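Local coordinates for protein ribulose-bisphosphate carboxylase (Alicyclobacillus acidocaldarius subsp. acidocaldarius, PDB 4NAS) that belongs to the family of the RuBisCO large chain, pairing an N-terminal alpha/beta domain with a TIM-barrel domain, and binds calcium, at residues B[19-22]-B[28-31]; B[97-102]-B[106-111]; B[273-278]-B[282-287]. All coordinates share one frame; numbering follows the deposited sequence.

Contact 1 of 3, residues B[19-22]-B[28-31]; sequences LRDR and ARAE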
loop_
_atom_site.group_PDB
_atom_site.type_symbol
_atom_site.label_atom_id
_atom_site.label_comp_id
_atom_site.label_asym_id
_atom_site.label_seq_id
_atom_site.Cartn_x
_atom_site.Cartn_y
_atom_site.Cartn_z
ATOM N N LEU B 19 -10.255 -11.608 14.381
ATOM C CA LEU B 19 -10.494 -12.605 13.333
ATOM C C LEU B 19 -11.682 -13.503 13.655
ATOM O O LEU B 19 -12.087 -13.625 14.821
ATOM C CB LEU B 19 -9.243 -13.454 13.104
ATOM C CG LEU B 19 -8.611 -14.149 14.322
ATOM C CD1 LEU B 19 -9.240 -15.498 14.620
ATOM C CD2 LEU B 19 -7.109 -14.309 14.153
ATOM N N ARG B 20 -12.230 -14.131 12.615
ATOM C CA ARG B 20 -13.311 -15.101 12.774
ATOM C C ARG B 20 -12.783 -16.505 12.479
ATOM O O ARG B 20 -12.052 -16.704 11.512
ATOM C CB ARG B 20 -14.472 -14.758 11.836
ATOM C CG ARG B 20 -15.606 -15.757 11.858
ATOM C CD ARG B 20 -16.771 -15.287 11.008
ATOM N NE ARG B 20 -17.866 -16.255 11.026
ATOM C CZ ARG B 20 -19.159 -15.936 11.093
ATOM N NH1 ARG B 20 -19.532 -14.666 11.161
ATOM N NH2 ARG B 20 -20.081 -16.894 11.107
ATOM N N ASP B 21 -13.140 -17.477 13.313
ATOM C CA ASP B 21 -12.702 -18.852 13.092
ATOM C C ASP B 21 -13.473 -19.779 14.011
ATOM O O ASP B 21 -14.434 -19.357 14.654
ATOM C CB ASP B 21 -11.203 -18.994 13.349
ATOM C CG ASP B 21 -10.554 -20.059 12.477
ATOM O OD1 ASP B 21 -11.178 -21.115 12.244
ATOM O OD2 ASP B 21 -9.407 -19.835 12.023
ATOM N N ARG B 22 -13.062 -21.043 14.068
ATOM C CA ARG B 22 -13.673 -21.992 14.992
ATOM C C ARG B 22 -12.869 -22.048 16.288
ATOM O O ARG B 22 -11.642 -21.906 16.279
ATOM C CB ARG B 22 -13.791 -23.380 14.363
ATOM C CG ARG B 22 -14.588 -23.389 13.078
ATOM C CD ARG B 22 -15.170 -24.763 12.775
ATOM N NE ARG B 22 -16.182 -25.174 13.749
ATOM C CZ ARG B 22 -17.410 -24.667 13.814
ATOM N NH1 ARG B 22 -18.262 -25.107 14.730
ATOM N NH2 ARG B 22 -17.785 -23.712 12.970
ATOM N N ALA B 28 -4.007 -23.588 18.018
ATOM C CA ALA B 28 -3.064 -24.023 16.987
ATOM C C ALA B 28 -2.781 -22.917 15.960
ATOM O O ALA B 28 -1.636 -22.696 15.571
ATOM C CB ALA B 28 -3.570 -25.275 16.291
ATOM N N ARG B 29 -3.826 -22.225 15.516
ATOM C CA ARG B 29 -3.642 -21.175 14.526
ATOM C C ARG B 29 -2.719 -20.087 15.063
ATOM O O ARG B 29 -1.812 -19.648 14.361
ATOM C CB ARG B 29 -4.977 -20.581 14.084
ATOM C CG ARG B 29 -4.822 -19.534 13.005
ATOM C CD ARG B 29 -6.144 -19.063 12.463
ATOM N NE ARG B 29 -5.966 -17.902 11.603
ATOM C CZ ARG B 29 -6.947 -17.281 10.958
ATOM N NH1 ARG B 29 -8.197 -17.720 11.055
ATOM N NH2 ARG B 29 -6.675 -16.219 10.201
ATOM N N ALA B 30 -2.922 -19.689 16.321
ATOM C CA ALA B 30 -2.051 -18.700 16.955
ATOM C C ALA B 30 -0.592 -19.167 17.064
ATOM O O ALA B 30 0.329 -18.396 16.780
ATOM C CB ALA B 30 -2.608 -18.276 18.331
ATOM N N GLU B 31 -0.386 -20.417 17.478
ATOM C CA GLU B 31 0.965 -20.980 17.577
ATOM C C GLU B 31 1.662 -21.026 16.208
ATOM O O GLU B 31 2.854 -20.734 16.087
ATOM C CB GLU B 31 0.917 -22.382 18.211
ATOM C CG GLU B 31 2.261 -22.902 18.715
ATOM C CD GLU B 31 2.740 -22.208 19.989
ATOM O OE1 GLU B 31 3.944 -22.327 20.308
ATOM O OE2 GLU B 31 1.920 -21.556 20.676
HETATM O O HOH W 1 -9.805 -15.699 9.657
#
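R29 reaches from its helix to the end of strand 12-22 and grips D21: NH1 donates to OD2 of D21 at 2.6 Å, with an N-H...O angle of 151°, in a salt bridge of one nitrogen to one oxygen. The carboxylate oxygen lies close to the guanidinium plane, yet the two flat groups are turned 71° from each other, and OD2 is met on its anti side. A water adds a second link, accepting from R29 NH1 at 2.9 Å and donating to the backbone O of R20 at 3.1 Å. CD2 of L19 lies over one guanidinium face, with CD1 nearest at 4.3 Å from R29 NH1; apolar cover suits the face because the N-H groups bond at the edge.

The reach depends on an extended side chain. With CG of R29 anti to the backbone N (chi1 -177°) and the next torsions also straight, the charge is carried across a gap of 9.5 Å between CA of D21 and CA of R29; arginine suits such a span, having a long stem and several N-H groups. D21 is held from behind, since its OD1 accepts the backbone N-H of R22 at 2.6 Å, which steadies the carboxylate and leaves OD2 to face the helix.

Strand 12-22 runs between strands 73-83 and 108-114 in the sheet of the N-terminal domain. L19 packs on I78 and I108 of these neighbours, R20, its CB directed away from the helix, pairs NE with D73 and NH2 with D71, and helix 26-36 lies on the sheet, its A30 touching V60, I63 and I78.

Contact 2 of 3, residues B[97-102]-B[106-111]; sequences TVFGKL and GEIRLE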
loop_
_atom_site.group_PDB
_atom_site.type_symbol
_atom_site.label_atom_id
_atom_site.label_comp_id
_atom_site.label_asym_id
_atom_site.label_seq_id
_atom_site.Cartn_x
_atom_site.Cartn_y
_atom_site.Cartn_z
ATOM N N THR B 97 6.019 -8.678 8.086
ATOM C CA THR B 97 6.063 -9.564 9.253
ATOM C C THR B 97 4.702 -9.639 9.959
ATOM O O THR B 97 4.192 -10.729 10.209
ATOM C CB THR B 97 7.159 -9.119 10.225
ATOM O OG1 THR B 97 8.424 -9.117 9.539
ATOM C CG2 THR B 97 7.207 -10.028 11.476
ATOM N N VAL B 98 4.093 -8.492 10.267
ATOM C CA VAL B 98 2.883 -8.522 11.105
ATOM C C VAL B 98 1.563 -8.738 10.361
ATOM O O VAL B 98 0.571 -9.150 10.972
ATOM C CB VAL B 98 2.774 -7.285 12.033
ATOM C CG1 VAL B 98 4.051 -7.099 12.859
ATOM C CG2 VAL B 98 2.455 -6.029 11.234
ATOM N N PHE B 99 1.539 -8.443 9.060
ATOM C CA PHE B 99 0.302 -8.514 8.278
ATOM C C PHE B 99 0.662 -8.666 6.800
ATOM O O PHE B 99 0.127 -7.966 5.935
ATOM C CB PHE B 99 -0.580 -7.279 8.521
ATOM C CG PHE B 99 -2.075 -7.568 8.466
ATOM C CD1 PHE B 99 -2.626 -8.601 9.204
ATOM C CD2 PHE B 99 -2.916 -6.809 7.663
ATOM C CE1 PHE B 99 -3.986 -8.862 9.157
ATOM C CE2 PHE B 99 -4.281 -7.065 7.602
ATOM C CZ PHE B 99 -4.819 -8.093 8.340
ATOM N N GLY B 100 1.579 -9.591 6.529
ATOM C CA GLY B 100 2.076 -9.817 5.175
ATOM C C GLY B 100 1.252 -10.922 4.548
ATOM O O GLY B 100 0.189 -10.681 3.941
ATOM N N LYS B 101 1.740 -12.144 4.721
ATOM C CA LYS B 101 0.973 -13.322 4.357
ATOM C C LYS B 101 -0.287 -13.403 5.209
ATOM O O LYS B 101 -1.312 -13.887 4.751
ATOM C CB LYS B 101 1.806 -14.585 4.554
ATOM C CG LYS B 101 1.060 -15.848 4.186
ATOM C CD LYS B 101 1.327 -16.965 5.171
ATOM C CE LYS B 101 2.682 -17.592 4.931
ATOM N NZ LYS B 101 3.112 -18.471 6.060
ATOM N N LEU B 102 -0.212 -12.926 6.452
ATOM C CA LEU B 102 -1.349 -13.054 7.362
ATOM C C LEU B 102 -2.575 -12.281 6.877
ATOM O O LEU B 102 -3.715 -12.667 7.178
ATOM C CB LEU B 102 -0.971 -12.616 8.776
ATOM C CG LEU B 102 -1.981 -12.807 9.906
ATOM C CD1 LEU B 102 -2.427 -14.264 10.039
ATOM C CD2 LEU B 102 -1.350 -12.337 11.206
ATOM N N GLY B 106 -8.200 -14.978 5.175
ATOM C CA GLY B 106 -9.629 -14.804 5.376
ATOM C C GLY B 106 -10.038 -13.588 6.188
ATOM O O GLY B 106 -9.471 -12.497 6.069
ATOM N N GLU B 107 -11.047 -13.762 7.036
ATOM C CA GLU B 107 -11.526 -12.639 7.845
ATOM C C GLU B 107 -10.610 -12.345 9.023
ATOM O O GLU B 107 -10.719 -12.969 10.067
ATOM C CB GLU B 107 -12.946 -12.904 8.341
ATOM C CG GLU B 107 -13.524 -11.740 9.125
ATOM C CD GLU B 107 -14.998 -11.906 9.398
ATOM O OE1 GLU B 107 -15.626 -12.759 8.730
ATOM O OE2 GLU B 107 -15.514 -11.185 10.287
ATOM N N ILE B 108 -9.702 -11.387 8.856
ATOM C CA ILE B 108 -8.750 -11.044 9.909
ATOM C C ILE B 108 -8.362 -9.582 9.703
ATOM O O ILE B 108 -8.295 -9.135 8.569
ATOM C CB ILE B 108 -7.473 -11.925 9.834
ATOM C CG1 ILE B 108 -6.539 -11.620 10.996
ATOM C CG2 ILE B 108 -6.728 -11.779 8.458
ATOM C CD1 ILE B 108 -5.490 -12.717 11.199
ATOM N N ARG B 109 -8.129 -8.858 10.789
ATOM C CA ARG B 109 -7.842 -7.425 10.712
ATOM C C ARG B 109 -6.850 -7.026 11.782
ATOM O O ARG B 109 -7.008 -7.390 12.959
ATOM C CB ARG B 109 -9.159 -6.649 10.883
ATOM C CG ARG B 109 -9.077 -5.138 10.844
ATOM C CD ARG B 109 -10.490 -4.544 11.055
ATOM N NE ARG B 109 -10.668 -3.264 10.374
ATOM C CZ ARG B 109 -10.695 -2.088 10.977
ATOM N NH1 ARG B 109 -10.559 -2.003 12.293
ATOM N NH2 ARG B 109 -10.856 -0.989 10.257
ATOM N N LEU B 110 -5.834 -6.260 11.392
ATOM C CA LEU B 110 -4.847 -5.755 12.350
ATOM C C LEU B 110 -5.375 -4.527 13.103
ATOM O O LEU B 110 -5.660 -3.474 12.491
ATOM C CB LEU B 110 -3.535 -5.432 11.618
ATOM C CG LEU B 110 -2.407 -4.821 12.456
ATOM C CD1 LEU B 110 -1.919 -5.798 13.530
ATOM C CD2 LEU B 110 -1.264 -4.456 11.506
ATOM N N GLU B 111 -5.492 -4.670 14.424
ATOM C CA GLU B 111 -6.195 -3.726 15.293
ATOM C C GLU B 111 -5.247 -2.858 16.100
ATOM O O GLU B 111 -5.557 -1.710 16.436
ATOM C CB GLU B 111 -7.059 -4.497 16.300
ATOM C CG GLU B 111 -8.219 -5.279 15.698
ATOM C CD GLU B 111 -9.406 -4.397 15.388
ATOM O OE1 GLU B 111 -10.401 -4.453 16.145
ATOM O OE2 GLU B 111 -9.340 -3.639 14.398
#
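L110 lays its CB over the middle of the F99 ring, 4.0 Å from the centroid and only 8° off the ring normal, a CH-pi contact. The backbone O of I108 comes to the ring from another direction, at the edge and in its plane, 3.6 Å from CZ of F99. Phenylalanine suits this place because its broad face covers the strand while its polarised C-H rim can meet a carbonyl.

Packing is also tight beside the ring. The backbone O of L102 lies 3.4 Å from CG2 of I108. The side chains of L102 and I108 cross at about a right angle, CD1 of L102 lying 3.6 Å from CD1 of I108; the latter's CG1, anti to the backbone N (chi1 -176°), carries that methyl to the leucine. V98 makes a lighter touch, its CG2 4.0 Å from CD2 of L110.

In fold terms, past helix 91-99 the chain turns back into strand 108-114, which joins the sheet of the N-terminal domain, with F99 and L102 also resting on Y17 of strand 12-22.

No hydrogen bond joins the two segments. CB of R109 is directed away from 97-102; its NH1 forms a salt bridge with OE2 of E111 at 2.9 Å and its NH2 bonds the backbone O of Y275. K101 lies exposed on the turn and packs against E179 of the second subunit.

Contact 3 of 3, residues B[273-278]-B[282-287]; sequences ALYGSP and IAADIV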
loop_
_atom_site.group_PDB
_atom_site.type_symbol
_atom_site.label_atom_id
_atom_site.label_comp_id
_atom_site.label_asym_id
_atom_site.label_seq_id
_atom_site.Cartn_x
_atom_site.Cartn_y
_atom_site.Cartn_z
ATOM N N ALA B 273 -8.911 2.071 1.398
ATOM C CA ALA B 273 -8.892 0.720 0.864
ATOM C C ALA B 273 -8.338 -0.254 1.882
ATOM O O ALA B 273 -8.525 -1.456 1.731
ATOM C CB ALA B 273 -8.065 0.647 -0.444
ATOM N N LEU B 274 -7.658 0.268 2.908
ATOM C CA LEU B 274 -7.086 -0.567 3.956
ATOM C C LEU B 274 -8.006 -0.633 5.180
ATOM O O LEU B 274 -8.112 -1.669 5.803
ATOM C CB LEU B 274 -5.692 -0.068 4.377
ATOM C CG LEU B 274 -4.581 -0.255 3.329
ATOM C CD1 LEU B 274 -3.345 0.551 3.682
ATOM C CD2 LEU B 274 -4.245 -1.730 3.137
ATOM N N TYR B 275 -8.697 0.460 5.502
ATOM C CA TYR B 275 -9.416 0.517 6.780
ATOM C C TYR B 275 -10.942 0.523 6.702
ATOM O O TYR B 275 -11.623 0.393 7.722
ATOM C CB TYR B 275 -8.910 1.703 7.608
ATOM C CG TYR B 275 -9.375 3.064 7.108
ATOM C CD1 TYR B 275 -10.713 3.426 7.203
ATOM C CD2 TYR B 275 -8.483 3.990 6.569
ATOM C CE1 TYR B 275 -11.170 4.631 6.741
ATOM C CE2 TYR B 275 -8.937 5.230 6.128
ATOM C CZ TYR B 275 -10.291 5.526 6.222
ATOM O OH TYR B 275 -10.826 6.715 5.818
ATOM N N GLY B 276 -11.476 0.691 5.501
ATOM C CA GLY B 276 -12.905 0.877 5.313
ATOM C C GLY B 276 -13.798 -0.215 5.864
ATOM O O GLY B 276 -14.869 0.042 6.434
ATOM N N SER B 277 -13.353 -1.449 5.700
ATOM C CA SER B 277 -14.127 -2.580 6.159
ATOM C C SER B 277 -13.995 -2.747 7.675
ATOM O O SER B 277 -12.918 -2.575 8.235
ATOM C CB SER B 277 -13.651 -3.849 5.465
ATOM O OG SER B 277 -13.828 -4.964 6.313
ATOM N N PRO B 278 -15.093 -3.107 8.347
ATOM C CA PRO B 278 -14.980 -3.351 9.786
ATOM C C PRO B 278 -14.296 -4.677 10.141
ATOM O O PRO B 278 -13.905 -4.832 11.285
ATOM C CB PRO B 278 -16.444 -3.359 10.256
ATOM C CG PRO B 278 -17.228 -3.708 9.058
ATOM C CD PRO B 278 -16.490 -3.086 7.894
ATOM N N ILE B 282 -6.463 -3.057 8.023
ATOM C CA ILE B 282 -5.712 -2.476 9.118
ATOM C C ILE B 282 -6.496 -1.288 9.656
ATOM O O ILE B 282 -6.975 -0.484 8.864
ATOM C CB ILE B 282 -4.360 -1.942 8.602
ATOM C CG1 ILE B 282 -3.575 -3.037 7.888
ATOM C CG2 ILE B 282 -3.536 -1.376 9.735
ATOM C CD1 ILE B 282 -2.321 -2.531 7.246
ATOM N N ALA B 283 -6.611 -1.160 10.981
ATOM C CA ALA B 283 -7.352 -0.050 11.603
ATOM C C ALA B 283 -6.901 1.338 11.142
ATOM O O ALA B 283 -5.705 1.599 10.967
ATOM C CB ALA B 283 -7.276 -0.137 13.120
ATOM N N ALA B 284 -7.856 2.245 10.990
ATOM C CA ALA B 284 -7.530 3.578 10.508
ATOM C C ALA B 284 -6.560 4.329 11.398
ATOM O O ALA B 284 -5.772 5.099 10.896
ATOM C CB ALA B 284 -8.776 4.400 10.264
ATOM N N ASP B 285 -6.576 4.101 12.711
ATOM C CA ASP B 285 -5.664 4.853 13.563
ATOM C C ASP B 285 -4.204 4.448 13.343
ATOM O O ASP B 285 -3.274 5.220 13.620
ATOM C CB ASP B 285 -6.046 4.738 15.039
ATOM C CG ASP B 285 -5.997 3.313 15.526
ATOM O OD1 ASP B 285 -6.812 2.505 15.029
ATOM O OD2 ASP B 285 -5.147 3.002 16.383
ATOM N N ILE B 286 -3.998 3.229 12.862
ATOM C CA ILE B 286 -2.654 2.761 12.593
ATOM C C ILE B 286 -2.225 3.387 11.268
ATOM O O ILE B 286 -1.166 3.998 11.171
ATOM C CB ILE B 286 -2.591 1.210 12.523
ATOM C CG1 ILE B 286 -2.907 0.592 13.889
ATOM C CG2 ILE B 286 -1.213 0.710 11.954
ATOM C CD1 ILE B 286 -3.105 -0.947 13.827
ATOM N N VAL B 287 -3.089 3.266 10.270
ATOM C CA VAL B 287 -2.780 3.714 8.900
ATOM C C VAL B 287 -2.568 5.239 8.818
ATOM O O VAL B 287 -1.601 5.727 8.219
ATOM C CB VAL B 287 -3.906 3.313 7.929
ATOM C CG1 VAL B 287 -3.632 3.851 6.521
ATOM C CG2 VAL B 287 -4.082 1.785 7.887
#
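The ring of Y275 carries the methyl of A284 on one face. CB of A284 stands 3.5 Å above the ring plane, shifted toward the rim that bears CG, and 3.8 Å from the centroid, which makes it a CH-pi contact. Further along, Y275 also packs on L311 and L288, and on M104 of the second subunit.

The segments flank a loop that joins two helices of the TIM-barrel domain: after helix 272-275 the chain loops round through the short strand 281-282, and helix 284-295 begins with A283 at its N-cap. Strand 281-282 is not a barrel strand; it pairs in parallel with 108-114 as the outer strand of the N-terminal sheet. Alanine suits position 284, because a single methyl lets the helix start come right up to the aromatic face. A chi1 of 74° tucks the ring of Y275 back over its own backbone and so across this first turn. Its CB is also close to the chain before the helix, 3.2 Å from the backbone O of I282.

L274 and V287 add an aliphatic contact alongside, with CB of the leucine 4.3 Å from CG2 of the valine. V287 is one turn on from A284, and both point toward the opposing segment, so small and branched side chains line one side of the helix. L274 also packs on its own counterpart, L274 of the second subunit.

One backbone bond ties the ends of the loop together. I282 N donates to the backbone O of L274 at 3.1 Å with an N-H...O angle of 156°, the donor standing above the carbonyl plane, 45° out of it.

Contacts 1 and 2 belong to the N-terminal domain and share its sheet through the neighbouring strands 12-22 and 108-114; contact 3 lies in the barrel domain but reaches the same sheet through strand 281-282. Contact 1, farthest from the centre of the chain and partly buried, relies on charge and water, whereas contacts 2 and 3 are buried and rely on aromatic faces and aliphatic groups. I108 bridges the first two, its CD1 packing on L19 CD2 at 3.7 Å. R109 and the backbone of L110 join the last two: L110 O lies 2.9 Å from A283 N, a probable hydrogen bond between domains. Contacts 2 and 3 also touch the second subunit, while contact 1 does not.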